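Cap5O (Staphylococcus aureus, PDB 3OJO) is an NAD-dependent UDP-N-acetyl-mannosamine dehydrogenase that takes part in the biosynthesis of the capsular polysaccharide. Local coordinates at residues G322-G327 with I380-S385; D356-L361 with H384-N389. All coordinates share one frame; numbering follows the deposited sequence.

Interaction 1. Residues G322-G327 with I380-S385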
ATOM      1  N   GLY B 322      -7.024 -24.430 -11.555  1.00 47.66           N
ATOM      2  CA  GLY B 322      -5.835 -23.604 -11.668  1.00 46.83           C
ATOM      3  C   GLY B 322      -4.766 -23.970 -10.660  1.00 49.41           C
ATOM      4  O   GLY B 322      -5.048 -24.094  -9.467  1.00 48.19           O
ATOM      5  N   LEU B 323      -3.531 -24.163 -11.147  1.00 46.83           N
ATOM      6  CA  LEU B 323      -2.360 -24.524 -10.340  1.00 46.60           C
ATOM      7  C   LEU B 323      -1.225 -23.476 -10.477  1.00 50.06           C
ATOM      8  O   LEU B 323      -0.150 -23.648  -9.903  1.00 50.33           O
ATOM      9  CB  LEU B 323      -1.845 -25.911 -10.737  1.00 46.86           C
ATOM     10  CG  LEU B 323      -2.644 -27.173 -10.365  1.00 51.42           C
ATOM     11  CD1 LEU B 323      -1.937 -28.380 -10.898  1.00 54.90           C
ATOM     12  CD2 LEU B 323      -2.705 -27.375  -8.884  1.00 50.69           C
ATOM     13  N   THR B 324      -1.494 -22.378 -11.192  1.00 45.93           N
ATOM     14  CA  THR B 324      -0.530 -21.305 -11.452  1.00 45.71           C
ATOM     15  C   THR B 324      -0.811 -20.047 -10.636  1.00 51.86           C
ATOM     16  O   THR B 324      -1.965 -19.811 -10.268  1.00 50.81           O
ATOM     17  CB  THR B 324      -0.551 -20.948 -12.957  1.00 47.20           C
ATOM     18  OG1 THR B 324      -1.846 -20.447 -13.311  1.00 39.87           O
ATOM     19  CG2 THR B 324      -0.161 -22.123 -13.847  1.00 41.97           C
ATOM     20  N   TYR B 325       0.225 -19.199 -10.411  1.00 51.76           N
ATOM     21  CA  TYR B 325       0.019 -17.926  -9.709  1.00 53.47           C
ATOM     22  C   TYR B 325      -0.709 -16.958 -10.622  1.00 59.19           C
ATOM     23  O   TYR B 325      -1.789 -16.492 -10.271  1.00 61.46           O
ATOM     24  CB  TYR B 325       1.329 -17.322  -9.161  1.00 56.21           C
ATOM     25  CG  TYR B 325       1.184 -15.912  -8.597  1.00 61.03           C
ATOM     26  CD1 TYR B 325       0.327 -15.647  -7.524  1.00 63.24           C
ATOM     27  CD2 TYR B 325       1.933 -14.853  -9.108  1.00 62.14           C
ATOM     28  CE1 TYR B 325       0.195 -14.357  -7.001  1.00 63.15           C
ATOM     29  CE2 TYR B 325       1.807 -13.559  -8.593  1.00 63.21           C
ATOM     30  CZ  TYR B 325       0.945 -13.317  -7.530  1.00 70.13           C
ATOM     31  OH  TYR B 325       0.836 -12.047  -7.004  1.00 68.14           O
ATOM     32  N   LYS B 326      -0.152 -16.690 -11.799  1.00 54.70           N
ATOM     33  CA  LYS B 326      -0.799 -15.780 -12.720  1.00 54.48           C
ATOM     34  C   LYS B 326      -1.738 -16.564 -13.628  1.00 59.09           C
ATOM     35  O   LYS B 326      -1.542 -17.763 -13.840  1.00 60.16           O
ATOM     36  CB  LYS B 326       0.238 -14.959 -13.520  1.00 56.57           C
ATOM     37  CG  LYS B 326       1.223 -14.200 -12.640  1.00 66.53           C
ATOM     38  CD  LYS B 326       2.200 -13.360 -13.433  1.00 77.64           C
ATOM     39  CE  LYS B 326       3.363 -12.912 -12.572  1.00 91.57           C
ATOM     40  NZ  LYS B 326       4.310 -14.026 -12.275  1.00 99.67           N
ATOM     41  N   GLY B 327      -2.762 -15.884 -14.126  1.00 53.66           N
ATOM     42  CA  GLY B 327      -3.710 -16.456 -15.063  1.00 53.39           C
ATOM     43  C   GLY B 327      -3.163 -16.489 -16.477  1.00 58.19           C
ATOM     44  O   GLY B 327      -2.364 -15.633 -16.851  1.00 59.20           O
ATOM     45  N   ILE B 380     -11.562 -22.558  -7.068  1.00 43.46           N
ATOM     46  CA  ILE B 380     -10.874 -21.698  -8.037  1.00 43.51           C
ATOM     47  C   ILE B 380      -9.683 -20.916  -7.414  1.00 45.22           C
ATOM     48  O   ILE B 380      -9.861 -20.010  -6.594  1.00 43.29           O
ATOM     49  CB  ILE B 380     -11.813 -20.847  -8.911  1.00 46.72           C
ATOM     50  CG1 ILE B 380     -13.039 -21.666  -9.346  1.00 46.12           C
ATOM     51  CG2 ILE B 380     -11.036 -20.273 -10.107  1.00 49.35           C
ATOM     52  CD1 ILE B 380     -13.926 -21.010 -10.294  1.00 51.67           C
ATOM     53  N   LEU B 381      -8.471 -21.299  -7.835  1.00 40.66           N
ATOM     54  CA  LEU B 381      -7.195 -20.784  -7.335  1.00 39.28           C
ATOM     55  C   LEU B 381      -6.374 -19.971  -8.335  1.00 44.12           C
ATOM     56  O   LEU B 381      -5.428 -19.303  -7.909  1.00 41.78           O
ATOM     57  CB  LEU B 381      -6.343 -21.918  -6.736  1.00 38.01           C
ATOM     58  CG  LEU B 381      -6.977 -22.833  -5.702  1.00 39.40           C
ATOM     59  CD1 LEU B 381      -6.033 -23.906  -5.343  1.00 37.22           C
ATOM     60  CD2 LEU B 381      -7.424 -22.062  -4.459  1.00 41.90           C
ATOM     61  N   SER B 382      -6.769 -19.972  -9.640  1.00 43.74           N
ATOM     62  CA  SER B 382      -6.127 -19.183 -10.711  1.00 44.55           C
ATOM     63  C   SER B 382      -7.153 -18.391 -11.505  1.00 49.20           C
ATOM     64  O   SER B 382      -8.269 -18.862 -11.681  1.00 49.81           O
ATOM     65  CB  SER B 382      -5.308 -20.072 -11.641  1.00 47.30           C
ATOM     66  OG  SER B 382      -4.304 -20.752 -10.903  1.00 54.30           O
ATOM     67  N   ASP B 383      -6.788 -17.191 -11.967  1.00 46.55           N
ATOM     68  CA  ASP B 383      -7.691 -16.337 -12.742  1.00 47.13           C
ATOM     69  C   ASP B 383      -7.521 -16.504 -14.284  1.00 53.27           C
ATOM     70  O   ASP B 383      -7.380 -15.525 -15.029  1.00 53.04           O
ATOM     71  CB  ASP B 383      -7.638 -14.858 -12.265  1.00 48.86           C
ATOM     72  CG  ASP B 383      -6.291 -14.157 -12.374  1.00 59.02           C
ATOM     73  OD1 ASP B 383      -5.289 -14.828 -12.721  1.00 60.50           O
ATOM     74  OD2 ASP B 383      -6.232 -12.950 -12.082  1.00 66.48           O
ATOM     75  N   HIS B 384      -7.569 -17.767 -14.748  1.00 50.32           N
ATOM     76  CA  HIS B 384      -7.495 -18.115 -16.159  1.00 50.71           C
ATOM     77  C   HIS B 384      -8.723 -17.578 -16.886  1.00 57.99           C
ATOM     78  O   HIS B 384      -9.830 -17.665 -16.353  1.00 57.79           O
ATOM     79  CB  HIS B 384      -7.419 -19.635 -16.331  1.00 50.86           C
ATOM     80  CG  HIS B 384      -6.162 -20.245 -15.807  1.00 53.47           C
ATOM     81  ND1 HIS B 384      -4.923 -19.706 -16.098  1.00 54.85           N
ATOM     82  CD2 HIS B 384      -5.991 -21.365 -15.074  1.00 55.47           C
ATOM     83  CE1 HIS B 384      -4.040 -20.489 -15.510  1.00 54.85           C
ATOM     84  NE2 HIS B 384      -4.633 -21.504 -14.884  1.00 55.57           N
ATOM     85  N   SER B 385      -8.522 -17.011 -18.095  1.00 57.31           N
ATOM     86  CA  SER B 385      -9.571 -16.434 -18.956  1.00 57.72           C
ATOM     87  C   SER B 385     -10.750 -17.381 -19.165  1.00 61.99           C
ATOM     88  O   SER B 385     -11.900 -16.940 -19.152  1.00 61.53           O
ATOM     89  CB  SER B 385      -8.981 -16.031 -20.301  1.00 62.35           C
ATOM     90  OG  SER B 385      -8.210 -14.849 -20.165  1.00 74.36           O
TER
HETATM   91  O   HOH W   1      -3.169 -18.151  -7.978  1.00 38.10           O
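At the C-terminal edge of the parallel sheet in the UDP-binding domain, the loops that follow neighbouring strands 317-321 and 377-380 run against each other in a largely buried contact. Its centre is Ser382, whose OG, anti to its own carbonyl carbon (chi1 -59°), donates to Thr324 O at 2.6 Å. The hydroxyl lies in the carbonyl plane on a lone pair, with a C=O...OG angle of 134°. A water bound to Thr324 O and to Leu381 O, the latter at 2.5 Å, adds a second bridge between the loops. Gly322, with no side chain, lets its CA lie 3.6 Å from Ser382 CB.

Loops of this kind, at the C-terminal ends of parallel strands, form the binding edge of Rossmann-like domains, and Lys326 here touches bound pyridine-2,6-dicarboxylic acid. Thr324 turns OG1 into the crowded position between its backbone N and carbonyl carbon (chi1 63°), from where it donates to Lys326 O at 2.8 Å, above the carbonyl plane, bridging to the backbone two residues on. Thr324 OG1 also lies 3.1 Å from His384 CE1, the two side chains crossing at about a right angle. Ser382 CB covers one face of that imidazole, near its rim. Gly327 CA packs 3.6 Å from His384 ND1, the nitrogen that accepts from the backbone N-H of Asp328.

Interaction 2. Residues D356-L361 with H384-N389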
ATOM      1  N   ASP B 356      -6.240 -27.806 -14.851  1.00 58.96           N
ATOM      2  CA  ASP B 356      -5.603 -26.620 -15.419  1.00 59.05           C
ATOM      3  C   ASP B 356      -5.313 -26.816 -16.920  1.00 64.40           C
ATOM      4  O   ASP B 356      -4.482 -27.655 -17.274  1.00 64.72           O
ATOM      5  CB  ASP B 356      -4.369 -26.143 -14.624  1.00 60.30           C
ATOM      6  CG  ASP B 356      -3.987 -24.695 -14.897  1.00 63.78           C
ATOM      7  OD1 ASP B 356      -3.652 -23.978 -13.937  1.00 63.26           O
ATOM      8  OD2 ASP B 356      -3.974 -24.298 -16.073  1.00 68.17           O
ATOM      9  N   PRO B 357      -5.992 -26.049 -17.813  1.00 61.45           N
ATOM     10  CA  PRO B 357      -5.747 -26.211 -19.261  1.00 61.52           C
ATOM     11  C   PRO B 357      -4.361 -25.761 -19.730  1.00 66.69           C
ATOM     12  O   PRO B 357      -3.905 -26.193 -20.790  1.00 66.85           O
ATOM     13  CB  PRO B 357      -6.846 -25.361 -19.900  1.00 63.33           C
ATOM     14  CG  PRO B 357      -7.186 -24.340 -18.879  1.00 67.65           C
ATOM     15  CD  PRO B 357      -7.007 -25.005 -17.546  1.00 62.82           C
ATOM     16  N   HIS B 358      -3.702 -24.890 -18.947  1.00 62.92           N
ATOM     17  CA  HIS B 358      -2.384 -24.338 -19.240  1.00 62.07           C
ATOM     18  C   HIS B 358      -1.243 -25.209 -18.714  1.00 67.09           C
ATOM     19  O   HIS B 358      -0.131 -25.113 -19.234  1.00 66.78           O
ATOM     20  CB  HIS B 358      -2.279 -22.907 -18.685  1.00 62.46           C
ATOM     21  CG  HIS B 358      -3.316 -21.985 -19.243  1.00 65.35           C
ATOM     22  ND1 HIS B 358      -3.123 -21.329 -20.439  1.00 66.91           N
ATOM     23  CD2 HIS B 358      -4.540 -21.671 -18.762  1.00 66.97           C
ATOM     24  CE1 HIS B 358      -4.223 -20.624 -20.644  1.00 66.40           C
ATOM     25  NE2 HIS B 358      -5.101 -20.791 -19.656  1.00 66.76           N
ATOM     26  N   VAL B 359      -1.511 -26.062 -17.690  1.00 64.41           N
ATOM     27  CA  VAL B 359      -0.506 -26.946 -17.062  1.00 64.22           C
ATOM     28  C   VAL B 359      -0.513 -28.363 -17.685  1.00 69.73           C
ATOM     29  O   VAL B 359      -1.525 -29.076 -17.625  1.00 68.92           O
ATOM     30  CB  VAL B 359      -0.603 -26.967 -15.506  1.00 67.24           C
ATOM     31  CG1 VAL B 359       0.462 -27.866 -14.903  1.00 66.97           C
ATOM     32  CG2 VAL B 359      -0.492 -25.567 -14.919  1.00 66.76           C
ATOM     33  N   GLU B 360       0.640 -28.762 -18.262  1.00 67.63           N
ATOM     34  CA  GLU B 360       0.799 -30.049 -18.948  1.00 67.91           C
ATOM     35  C   GLU B 360       1.323 -31.233 -18.113  1.00 71.28           C
ATOM     36  O   GLU B 360       1.570 -32.297 -18.687  1.00 72.39           O
ATOM     37  CB  GLU B 360       1.588 -29.878 -20.266  1.00 69.40           C
ATOM     38  CG  GLU B 360       0.732 -29.904 -21.524  1.00 81.24           C
ATOM     39  CD  GLU B 360      -0.113 -28.667 -21.768  1.00114.12           C
ATOM     40  OE1 GLU B 360      -1.359 -28.780 -21.704  1.00115.31           O
ATOM     41  OE2 GLU B 360       0.469 -27.584 -22.015  1.00112.94           O
ATOM     42  N   LEU B 361       1.438 -31.089 -16.777  1.00 66.01           N
ATOM     43  CA  LEU B 361       1.903 -32.176 -15.897  1.00 65.22           C
ATOM     44  C   LEU B 361       1.060 -33.476 -16.001  1.00 68.15           C
ATOM     45  O   LEU B 361      -0.105 -33.444 -16.414  1.00 66.24           O
ATOM     46  CB  LEU B 361       2.012 -31.720 -14.425  1.00 65.00           C
ATOM     47  CG  LEU B 361       3.343 -31.170 -13.877  1.00 68.62           C
ATOM     48  CD1 LEU B 361       4.563 -31.727 -14.584  1.00 70.00           C
ATOM     49  CD2 LEU B 361       3.347 -29.677 -13.830  1.00 68.64           C
ATOM     50  N   HIS B 384      -7.569 -17.767 -14.748  1.00 50.32           N
ATOM     51  CA  HIS B 384      -7.495 -18.115 -16.159  1.00 50.71           C
ATOM     52  C   HIS B 384      -8.723 -17.578 -16.886  1.00 57.99           C
ATOM     53  O   HIS B 384      -9.830 -17.665 -16.353  1.00 57.79           O
ATOM     54  CB  HIS B 384      -7.419 -19.635 -16.331  1.00 50.86           C
ATOM     55  CG  HIS B 384      -6.162 -20.245 -15.807  1.00 53.47           C
ATOM     56  ND1 HIS B 384      -4.923 -19.706 -16.098  1.00 54.85           N
ATOM     57  CD2 HIS B 384      -5.991 -21.365 -15.074  1.00 55.47           C
ATOM     58  CE1 HIS B 384      -4.040 -20.489 -15.510  1.00 54.85           C
ATOM     59  NE2 HIS B 384      -4.633 -21.504 -14.884  1.00 55.57           N
ATOM     60  N   SER B 385      -8.522 -17.011 -18.095  1.00 57.31           N
ATOM     61  CA  SER B 385      -9.571 -16.434 -18.956  1.00 57.72           C
ATOM     62  C   SER B 385     -10.750 -17.381 -19.165  1.00 61.99           C
ATOM     63  O   SER B 385     -11.900 -16.940 -19.152  1.00 61.53           O
ATOM     64  CB  SER B 385      -8.981 -16.031 -20.301  1.00 62.35           C
ATOM     65  OG  SER B 385      -8.210 -14.849 -20.165  1.00 74.36           O
ATOM     66  N   GLU B 386     -10.451 -18.690 -19.299  1.00 58.88           N
ATOM     67  CA  GLU B 386     -11.414 -19.777 -19.492  1.00 58.26           C
ATOM     68  C   GLU B 386     -12.427 -19.860 -18.364  1.00 61.67           C
ATOM     69  O   GLU B 386     -13.572 -20.245 -18.603  1.00 61.69           O
ATOM     70  CB  GLU B 386     -10.686 -21.126 -19.634  1.00 59.68           C
ATOM     71  CG  GLU B 386      -9.751 -21.203 -20.834  1.00 72.00           C
ATOM     72  CD  GLU B 386      -8.288 -20.892 -20.576  1.00 91.11           C
ATOM     73  OE1 GLU B 386      -7.995 -19.868 -19.915  1.00 71.70           O
ATOM     74  OE2 GLU B 386      -7.432 -21.656 -21.077  1.00 87.99           O
ATOM     75  N   PHE B 387     -12.011 -19.489 -17.144  1.00 58.15           N
ATOM     76  CA  PHE B 387     -12.836 -19.544 -15.936  1.00 57.60           C
ATOM     77  C   PHE B 387     -13.851 -18.401 -15.806  1.00 62.16           C
ATOM     78  O   PHE B 387     -14.739 -18.474 -14.959  1.00 62.10           O
ATOM     79  CB  PHE B 387     -11.947 -19.658 -14.684  1.00 58.92           C
ATOM     80  CG  PHE B 387     -11.035 -20.868 -14.572  1.00 60.21           C
ATOM     81  CD1 PHE B 387      -9.975 -20.876 -13.669  1.00 63.06           C
ATOM     82  CD2 PHE B 387     -11.274 -22.020 -15.319  1.00 61.69           C
ATOM     83  CE1 PHE B 387      -9.156 -22.007 -13.531  1.00 63.86           C
ATOM     84  CE2 PHE B 387     -10.451 -23.145 -15.183  1.00 64.59           C
ATOM     85  CZ  PHE B 387      -9.398 -23.132 -14.290  1.00 62.69           C
ATOM     86  N   LYS B 388     -13.735 -17.362 -16.651  1.00 59.49           N
ATOM     87  CA  LYS B 388     -14.614 -16.184 -16.617  1.00 59.84           C
ATOM     88  C   LYS B 388     -16.029 -16.526 -17.043  1.00 66.87           C
ATOM     89  O   LYS B 388     -16.979 -16.273 -16.300  1.00 66.89           O
ATOM     90  CB  LYS B 388     -14.027 -15.022 -17.455  1.00 61.90           C
ATOM     91  CG  LYS B 388     -12.685 -14.510 -16.928  1.00 76.58           C
ATOM     92  CD  LYS B 388     -12.025 -13.515 -17.855  1.00 87.74           C
ATOM     93  CE  LYS B 388     -10.689 -13.069 -17.306  1.00100.56           C
ATOM     94  NZ  LYS B 388     -10.071 -12.005 -18.144  1.00110.63           N
ATOM     95  N   ASN B 389     -16.134 -17.227 -18.183  1.00 66.32           N
ATOM     96  CA  ASN B 389     -17.372 -17.636 -18.829  1.00 66.79           C
ATOM     97  C   ASN B 389     -17.664 -19.129 -18.648  1.00 73.78           C
ATOM     98  O   ASN B 389     -17.500 -19.923 -19.585  1.00 74.57           O
ATOM     99  CB  ASN B 389     -17.329 -17.224 -20.299  1.00 65.96           C
ATOM    100  CG  ASN B 389     -17.023 -15.753 -20.497  1.00 87.15           C
ATOM    101  OD1 ASN B 389     -17.884 -14.875 -20.299  1.00 78.77           O
ATOM    102  ND2 ASN B 389     -15.781 -15.450 -20.876  1.00 76.57           N
TER
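Two histidines and two carboxylates alternate across this contact, each imidazole meeting the acid of the other segment. His384 donates from NE2 to Asp356 OD1 at 2.8 Å, with an N-H...O angle of 158°. The oxygen lies near the plane of the imidazole, whereas the N-H reaches it from above the carboxylate, the two planes being 73° apart. With ND1 accepting from Asp328 N, this is consistent with a neutral imidazole protonated on NE2, its rotation fixed at both nitrogens. Asp356 CG is anti to its backbone N; Asp356 OD2, through the anti lone pair, accepts from His358 N at 2.9 Å, closing an Asx turn. Both carboxylate oxygens are thus engaged, OD1 accepting from Leu323 N as well.

His358 and Glu386 reach toward each other tip to tip. His358 NE2 donates to the syn lone pair of Glu386 OE1 at 3.0 Å, and the carboxylate stands almost perpendicular to the ring, at 89°. The glutamate chain bends at chi2, and Glu386 OE2 lies 3.5 Å from Pro357 CG. His358 CD2 rests over one face of His384, 3.3 Å from His384 ND1, with the rings oblique. Glu386 could stabilise positive charge on His358.

The contact joins the loop after strand 351-355 to the helical turn at 385-388, between strands 377-380 and 402-405; Phe387, a ring face against His384 CB, meets Phe321 ending the intervening strand 317-321.

From the N terminus, strand 317-321 leads into 322-327; the chain then passes through helix 336-346 and strand 351-355 to 356-361, and through helix 368-372 and strand 377-380 to 380-389. Interaction 1 closes the longer loop, with 52 residues between its segments; the shorter loop of interaction 2, with 22, begins within it and ends on the same stretch, sharing His384 and Ser385. Their centres are about 7 Å apart. The segments 322-327 and 356-361 also meet directly, through the probable hydrogen bond of Leu323 N with Asp356 OD1 and packing of Thr324 CG2 on Val359 CG2. The loops after three adjacent strands of the parallel sheet, 351-355, 317-321 and 377-380, are thereby joined.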